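Local atomic coordinates of uncharacterized novel protein (Burkholderia pseudomallei K96243, PDB entry 3FJV), a protein that is of unknown function, belongs to the DUF3501 family, and folds around an antiparallel beta sheet flanked by helices, with a second copy in its assembly. Residues L43-E48 and L147-G152; E62-E67 and Q71-A76; L78-D83 and K88-I93. All blocks are in the same frame, centred on the assembly; numbering follows the deposited sequence. Where two conformers were deposited one is given.

Contact 1: L43-E48 and L147-G152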
# COMPACT_ATOMS: atom_id res chain seq x y z
N LEU A 43 6.36 6.24 -13.43
CA LEU A 43 5.24 7.19 -13.44
C LEU A 43 4.36 6.88 -14.65
O LEU A 43 4.85 6.68 -15.74
CB LEU A 43 5.70 8.66 -13.63
CG LEU A 43 6.17 9.57 -12.52
CD1 LEU A 43 6.46 10.92 -13.12
CD2 LEU A 43 5.13 9.70 -11.43
N LEU A 44 3.05 6.86 -14.43
CA LEU A 44 2.08 6.81 -15.51
C LEU A 44 1.30 8.08 -15.48
O LEU A 44 0.58 8.35 -14.51
CB LEU A 44 1.14 5.61 -15.40
CG LEU A 44 0.16 5.45 -16.60
CD1 LEU A 44 0.90 4.97 -17.84
CD2 LEU A 44 -0.96 4.47 -16.17
N PHE A 45 1.45 8.88 -16.55
CA PHE A 45 0.64 10.07 -16.70
C PHE A 45 -0.77 9.69 -17.10
O PHE A 45 -0.98 8.98 -18.10
CB PHE A 45 1.29 11.04 -17.67
CG PHE A 45 2.47 11.70 -17.09
CD1 PHE A 45 2.31 12.86 -16.33
CD2 PHE A 45 3.74 11.12 -17.20
CE1 PHE A 45 3.41 13.51 -15.76
CE2 PHE A 45 4.86 11.72 -16.63
CZ PHE A 45 4.69 12.93 -15.86
N GLU A 46 -1.73 10.10 -16.30
CA GLU A 46 -3.11 9.62 -16.41
C GLU A 46 -3.97 10.47 -17.34
O GLU A 46 -3.87 11.72 -17.36
CB GLU A 46 -3.76 9.49 -15.03
CG GLU A 46 -2.98 8.63 -14.06
CD GLU A 46 -3.24 7.10 -14.18
OE1 GLU A 46 -4.05 6.68 -15.05
OE2 GLU A 46 -2.70 6.34 -13.32
N ASP A 47 -4.81 9.81 -18.13
CA ASP A 47 -5.78 10.51 -19.00
C ASP A 47 -7.11 9.74 -19.06
O ASP A 47 -7.32 8.82 -18.26
CB ASP A 47 -5.15 10.75 -20.41
CG ASP A 47 -4.83 9.44 -21.17
OD1 ASP A 47 -5.41 8.37 -20.79
OD2 ASP A 47 -4.03 9.46 -22.15
N GLU A 48 -8.04 10.16 -19.93
CA GLU A 48 -9.35 9.50 -20.01
C GLU A 48 -9.22 7.97 -20.22
O GLU A 48 -9.91 7.16 -19.59
CB GLU A 48 -10.22 10.12 -21.10
CG GLU A 48 -11.66 9.55 -21.10
CD GLU A 48 -12.52 10.07 -22.20
OE1 GLU A 48 -12.01 10.43 -23.27
OE2 GLU A 48 -13.74 9.97 -22.06
N LEU A 147 0.14 11.77 -7.94
CA LEU A 147 0.84 13.04 -8.03
C LEU A 147 0.10 14.05 -8.94
O LEU A 147 -0.56 13.66 -9.95
CB LEU A 147 2.25 12.83 -8.54
CG LEU A 147 3.16 11.79 -7.89
CD1 LEU A 147 4.58 11.83 -8.56
CD2 LEU A 147 3.22 11.92 -6.41
N ARG A 148 0.26 15.34 -8.62
CA ARG A 148 -0.26 16.44 -9.42
C ARG A 148 0.92 17.39 -9.72
O ARG A 148 1.63 17.76 -8.83
CB ARG A 148 -1.32 17.19 -8.60
CG ARG A 148 -1.76 18.54 -9.10
CD ARG A 148 -3.03 19.02 -8.38
NE ARG A 148 -2.84 19.59 -7.04
CZ ARG A 148 -2.46 20.84 -6.80
NH1 ARG A 148 -2.16 21.66 -7.81
NH2 ARG A 148 -2.32 21.27 -5.54
N PHE A 149 1.11 17.76 -10.98
CA PHE A 149 2.13 18.74 -11.34
C PHE A 149 1.41 19.96 -11.93
O PHE A 149 0.79 19.85 -12.98
CB PHE A 149 3.04 18.15 -12.43
CG PHE A 149 3.89 16.99 -11.97
CD1 PHE A 149 5.13 17.18 -11.38
CD2 PHE A 149 3.47 15.67 -12.24
CE1 PHE A 149 5.90 16.10 -10.98
CE2 PHE A 149 4.26 14.60 -11.88
CZ PHE A 149 5.47 14.82 -11.24
N GLU A 150 1.52 21.13 -11.30
CA GLU A 150 0.78 22.29 -11.75
C GLU A 150 1.68 23.15 -12.66
O GLU A 150 2.81 23.50 -12.31
CB GLU A 150 0.21 23.06 -10.55
CG GLU A 150 -1.07 23.87 -10.88
CD GLU A 150 -2.33 23.03 -11.04
OE1 GLU A 150 -2.46 21.94 -10.43
OE2 GLU A 150 -3.22 23.48 -11.79
N LEU A 151 1.20 23.42 -13.88
CA LEU A 151 1.98 24.16 -14.88
C LEU A 151 1.39 25.52 -15.18
O LEU A 151 0.17 25.64 -15.42
CB LEU A 151 2.11 23.37 -16.18
CG LEU A 151 3.12 22.22 -16.37
CD1 LEU A 151 3.10 21.15 -15.28
CD2 LEU A 151 2.85 21.58 -17.76
N GLY A 152 2.25 26.52 -15.19
CA GLY A 152 1.82 27.88 -15.52
C GLY A 152 1.80 28.11 -17.01
O GLY A 152 2.06 27.22 -17.82
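L43 and F45 on strand 41-45 meet L147 and F149 on strand 144-150 over one face of the central antiparallel sheet, and all four side chains are buried. The two strands are not neighbours. Strand 86-93 lies between them and pairs with both, so no hydrogen bond passes directly from one segment to the other and the contact is purely apolar. The twist of the sheet turns the two short strand segments by about 60° against each other, with their axes 9.8 Å apart at closest approach.

The tightest touch is methyl to methyl: L43 CD2 reaches L147 CD1 at 3.6 Å, the two leucine side chains running at about a right angle. In L43 the CG lies anti to the carbonyl carbon (chi1 -85°), and the branch then divides its work. CD2 goes to the leucine, while CD1 approaches the far end of the phenylalanine ring, at 4.4 Å from F149 CZ. The second pairing joins the two rings. F45 CE1 comes to 4.1 Å from F149 CE2, and F149 CD2 is just as near to that carbon. The side chains run crosswise, which makes this an oblique van der Waals contact through F45 CE1, with no stacking.

A89 of the middle strand touches both L43 and F45, and its small side chain probably leaves room for the larger groups to meet. Further out, L43 packs on I37 and F45 on V35 of strand 34-37. Beyond the other partner, L147 lies against A127 and A129, and F149 against A127, of strand 125-129, so the apolar layer continues across five strands.

Contact 2: E62-E67 and Q71-A76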
# COMPACT_ATOMS: atom_id res chain seq x y z
N GLU A 62 -14.43 -6.40 -8.56
CA GLU A 62 -15.24 -6.27 -7.36
C GLU A 62 -16.72 -6.55 -7.66
O GLU A 62 -17.48 -6.65 -6.74
CB GLU A 62 -15.07 -4.88 -6.71
CG GLU A 62 -13.65 -4.56 -6.29
CD GLU A 62 -13.13 -5.52 -5.25
OE1 GLU A 62 -13.78 -5.65 -4.20
OE2 GLU A 62 -12.09 -6.17 -5.48
N LYS A 63 -17.08 -6.76 -8.93
CA LYS A 63 -18.47 -6.94 -9.39
C LYS A 63 -19.42 -5.90 -8.84
O LYS A 63 -20.43 -6.24 -8.18
CB LYS A 63 -18.99 -8.34 -9.02
CG LYS A 63 -18.15 -9.51 -9.58
CD LYS A 63 -18.76 -10.85 -9.17
CE LYS A 63 -17.91 -12.05 -9.51
NZ LYS A 63 -17.61 -12.02 -10.92
N ILE A 64 -19.12 -4.64 -9.12
CA ILE A 64 -19.88 -3.49 -8.61
C ILE A 64 -20.81 -2.91 -9.70
O ILE A 64 -20.34 -2.51 -10.76
CB ILE A 64 -18.92 -2.35 -8.08
CG1 ILE A 64 -18.06 -2.89 -6.94
CG2 ILE A 64 -19.74 -1.07 -7.72
CD1 ILE A 64 -16.90 -1.93 -6.56
N PHE A 65 -22.12 -2.92 -9.42
CA PHE A 65 -23.13 -2.43 -10.36
C PHE A 65 -24.27 -1.59 -9.80
O PHE A 65 -25.22 -1.29 -10.51
CB PHE A 65 -23.75 -3.64 -11.12
CG PHE A 65 -24.37 -4.66 -10.24
CD1 PHE A 65 -23.63 -5.71 -9.75
CD2 PHE A 65 -25.72 -4.60 -9.92
CE1 PHE A 65 -24.22 -6.70 -8.94
CE2 PHE A 65 -26.32 -5.58 -9.12
CZ PHE A 65 -25.57 -6.62 -8.62
N ASP A 66 -24.20 -1.24 -8.54
CA ASP A 66 -25.15 -0.38 -7.94
C ASP A 66 -24.67 1.06 -8.06
O ASP A 66 -23.47 1.34 -8.12
CB ASP A 66 -25.33 -0.75 -6.46
CG ASP A 66 -24.10 -0.47 -5.64
OD1 ASP A 66 -23.07 -1.15 -5.86
OD2 ASP A 66 -24.16 0.42 -4.77
N GLU A 67 -25.61 1.97 -8.03
CA GLU A 67 -25.30 3.35 -8.40
C GLU A 67 -24.34 4.03 -7.42
O GLU A 67 -23.42 4.72 -7.84
CB GLU A 67 -26.61 4.09 -8.51
CG GLU A 67 -26.59 5.47 -9.00
CD GLU A 67 -27.99 6.09 -8.83
OE1 GLU A 67 -28.96 5.54 -9.43
OE2 GLU A 67 -28.12 7.07 -8.06
N GLN A 71 -20.51 5.18 -8.29
CA GLN A 71 -20.12 6.58 -8.04
C GLN A 71 -18.91 6.68 -7.13
O GLN A 71 -18.05 7.53 -7.35
CB GLN A 71 -21.27 7.41 -7.44
CG GLN A 71 -21.01 8.95 -7.46
CD GLN A 71 -20.71 9.46 -8.86
OE1 GLN A 71 -21.49 9.22 -9.77
NE2 GLN A 71 -19.59 10.18 -9.03
N ALA A 72 -18.84 5.78 -6.15
CA ALA A 72 -17.74 5.78 -5.19
C ALA A 72 -16.41 5.46 -5.89
O ALA A 72 -15.37 5.98 -5.50
CB ALA A 72 -18.03 4.79 -4.04
N GLU A 73 -16.42 4.60 -6.92
CA GLU A 73 -15.18 4.36 -7.65
C GLU A 73 -14.82 5.54 -8.53
O GLU A 73 -13.66 5.91 -8.60
CB GLU A 73 -15.23 3.09 -8.50
CG GLU A 73 -15.55 1.80 -7.75
CD GLU A 73 -14.63 1.56 -6.55
OE1 GLU A 73 -13.48 2.09 -6.50
OE2 GLU A 73 -15.08 0.82 -5.65
N LEU A 74 -15.80 6.15 -9.21
CA LEU A 74 -15.53 7.40 -9.97
C LEU A 74 -14.87 8.46 -9.07
O LEU A 74 -13.87 9.14 -9.44
CB LEU A 74 -16.85 7.93 -10.56
CG LEU A 74 -17.34 7.33 -11.89
CD1 LEU A 74 -18.81 7.65 -12.10
CD2 LEU A 74 -16.52 7.81 -13.11
N ASP A 75 -15.40 8.60 -7.86
CA ASP A 75 -14.91 9.65 -6.97
C ASP A 75 -13.55 9.27 -6.42
O ASP A 75 -12.71 10.12 -6.23
CB ASP A 75 -15.86 9.86 -5.79
CG ASP A 75 -17.21 10.44 -6.19
OD1 ASP A 75 -17.36 10.92 -7.31
OD2 ASP A 75 -18.14 10.41 -5.35
N ALA A 76 -13.30 7.97 -6.22
CA ALA A 76 -12.00 7.53 -5.73
C ALA A 76 -10.86 7.80 -6.73
O ALA A 76 -9.68 8.06 -6.32
CB ALA A 76 -12.01 6.05 -5.37
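Q71 takes up the contact where helix 67-77 completes its first turn: its backbone N bonds to E67 O at 3.0 Å, nearly straight with an N-H...O angle of 162°. This is the ordinary i to i+4 helical bond, and Q71 CB also rests close to the same oxygen. Just before that turn, D66 is the N-cap residue, with OD2 accepting from G69 N. The side chain of Q71 leaves with CG anti to the backbone N and then folds at chi2 (56°), which carries NE2 one turn onward to D75 OD1 at 2.9 Å. D75 OD1 lies in the amide plane of Q71, while NE2 meets that oxygen from above the carboxylate plane, 40° out of it. Q71 OE1 has a weak hydrogen bond to R6.

Next along, A72 packs on R107 of the second subunit. E73 then turns toward the loop that leads into the helix. I64 sends its CD1 methyl to E73 OE2 at 3.4 Å, and the same methyl lies 4.1 Å from E73 CG, the two side chains crossing at about a right angle. The oxygen gets no hydrogen bond from this neighbour; its salt bridge goes to R107 of the second subunit. I64 thus packs beside a carboxylate whose charge is probably balanced across the dimer interface. E62 OE1, 6.8 Å from E73 OE2, likewise bonds to the second subunit, at H40.

L74 is buried against I55, L4 and L9, and A76 packs on A103 of the second subunit. The whole unit is a helical hairpin: helix 48-62 ends in a Schellman motif with K63 at C-prime, and helix 67-77 returns alongside it, I64 and E73 both touching L59.

Contact 3: L78-D83 and K88-I93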
# COMPACT_ATOMS: atom_id res chain seq x y z
N LEU A 78 -11.03 10.22 -9.18
CA LEU A 78 -11.03 11.64 -9.56
C LEU A 78 -9.68 12.36 -9.40
O LEU A 78 -9.35 13.20 -10.20
CB LEU A 78 -12.03 12.43 -8.71
CG LEU A 78 -12.27 13.89 -9.15
CD1 LEU A 78 -12.93 13.92 -10.54
CD2 LEU A 78 -13.20 14.60 -8.14
N PRO A 79 -8.91 12.05 -8.34
CA PRO A 79 -7.59 12.63 -8.24
C PRO A 79 -6.72 12.47 -9.49
O PRO A 79 -5.83 13.28 -9.71
CB PRO A 79 -6.94 11.88 -7.05
CG PRO A 79 -8.10 11.37 -6.25
CD PRO A 79 -9.22 11.15 -7.20
N LEU A 80 -6.93 11.42 -10.29
CA LEU A 80 -6.11 11.24 -11.47
C LEU A 80 -6.50 12.09 -12.71
O LEU A 80 -5.77 12.08 -13.73
CB LEU A 80 -6.01 9.75 -11.84
CG LEU A 80 -5.62 8.77 -10.74
CD1 LEU A 80 -5.50 7.34 -11.24
CD2 LEU A 80 -4.33 9.26 -10.10
N VAL A 81 -7.65 12.76 -12.64
CA VAL A 81 -8.18 13.49 -13.79
C VAL A 81 -7.47 14.85 -13.99
O VAL A 81 -7.52 15.72 -13.12
CB VAL A 81 -9.69 13.67 -13.65
CG1 VAL A 81 -10.24 14.45 -14.84
CG2 VAL A 81 -10.37 12.28 -13.52
N PRO A 82 -6.77 15.03 -15.12
CA PRO A 82 -6.17 16.36 -15.37
C PRO A 82 -7.22 17.46 -15.57
O PRO A 82 -8.32 17.19 -16.00
CB PRO A 82 -5.27 16.14 -16.59
CG PRO A 82 -5.60 14.89 -17.12
CD PRO A 82 -6.51 14.11 -16.23
N ASP A 83 -6.94 18.68 -15.16
CA ASP A 83 -8.01 19.64 -15.09
C ASP A 83 -7.84 20.82 -16.00
O ASP A 83 -8.69 21.73 -15.96
CB ASP A 83 -8.21 20.13 -13.67
CG ASP A 83 -6.99 20.73 -13.10
OD1 ASP A 83 -6.06 21.10 -13.88
OD2 ASP A 83 -6.94 20.82 -11.85
N LYS A 88 -1.41 14.83 -14.15
CA LYS A 88 -1.64 13.88 -13.06
C LYS A 88 -0.92 12.57 -13.39
O LYS A 88 -0.95 12.14 -14.53
CB LYS A 88 -3.15 13.63 -12.84
CG LYS A 88 -4.05 14.86 -12.61
CD LYS A 88 -3.76 15.57 -11.37
CE LYS A 88 -4.81 16.68 -11.08
NZ LYS A 88 -6.16 16.16 -10.77
N ALA A 89 -0.29 11.95 -12.38
CA ALA A 89 0.47 10.70 -12.55
C ALA A 89 0.35 9.78 -11.32
O ALA A 89 0.15 10.22 -10.18
CB ALA A 89 1.96 10.97 -12.92
N THR A 90 0.32 8.49 -11.59
CA THR A 90 0.46 7.46 -10.58
C THR A 90 1.94 7.09 -10.55
O THR A 90 2.54 6.74 -11.58
CB THR A 90 -0.42 6.21 -10.91
OG1 THR A 90 -1.80 6.60 -10.92
CG2 THR A 90 -0.19 5.13 -9.85
N LEU A 91 2.53 7.22 -9.37
CA LEU A 91 3.91 6.83 -9.11
C LEU A 91 3.89 5.46 -8.43
O LEU A 91 3.19 5.26 -7.42
CB LEU A 91 4.62 7.83 -8.20
CG LEU A 91 6.07 7.54 -7.73
CD1 LEU A 91 7.13 7.65 -8.81
CD2 LEU A 91 6.49 8.51 -6.60
N GLN A 92 4.70 4.55 -8.95
CA GLN A 92 4.85 3.23 -8.34
C GLN A 92 6.30 3.00 -8.03
O GLN A 92 7.17 3.32 -8.83
CB GLN A 92 4.30 2.12 -9.23
CG GLN A 92 2.77 2.20 -9.37
CD GLN A 92 2.15 0.90 -9.84
OE1 GLN A 92 2.24 -0.13 -9.13
NE2 GLN A 92 1.49 0.93 -11.00
N ILE A 93 6.56 2.48 -6.84
CA ILE A 93 7.89 2.14 -6.36
C ILE A 93 7.91 0.62 -6.38
O ILE A 93 7.05 -0.00 -5.74
CB ILE A 93 8.08 2.65 -4.91
CG1 ILE A 93 7.91 4.17 -4.86
CG2 ILE A 93 9.48 2.30 -4.35
CD1 ILE A 93 7.60 4.70 -3.44
O HOH W 1 -7.20 18.83 -10.04
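K88 buries its side chain against the turn formed by L78-D83, which passes close by the strand. CB sits 3.2 Å from L80 O, and K88 CG is 3.5 Å from L80 O and similarly near V81 O and P82 N. A bend at chi2 (-66°) swings the chain along the turn, so that CD approaches P79 O at 3.5 Å and CE approaches V81 O at the same distance. A second bend, at chi4, brings NZ in over the backbone. There K88 NZ donates to V81 O at 2.8 Å and to P79 O at 3.1 Å, in each case from above the carbonyl plane. A water accepts a third bond from K88 NZ at 3.0 Å and donates in turn to D83 OD2, linking the ammonium to a carboxylate it does not touch. Three partners thus fix the rotation of this buried, probably charged group.

Nearby, L80 CD1 and CD2 each stand 3.8 Å from T90 OG1, whose hydrogen bond goes to E46. L80 also packs on I51 of helix 48-62 and F146 of strand 144-150.

V81 N bonding to L78 O marks the 3-10 turn, and D83 OD1 accepting from S85 N makes an Asx turn. Together they form a helix-to-strand connection, leading from helix 67-77 into strand 86-93, with a lysine ammonium hydrogen-bonded to main-chain carbonyls.

How the contacts relate
Contacts 1 and 3 lie close together in the core, their centres 6 Å apart, and share the middle of the sheet: strand 86-93, which contact 3 ties to its incoming loop, is the strand that separates the two partners in contact 1. Contact 1 is wholly apolar, whereas contact 3 buries an ammonium among carbonyls. Contact 2 lies about 18 Å from contact 3 and 23 Å from contact 1, centre to centre, at the tip of the helical hairpin. It is local and partly exposed, with its main charge answered by the second subunit. The chain runs from contact 2 into contact 3, and both touch that subunit; contact 1 does not.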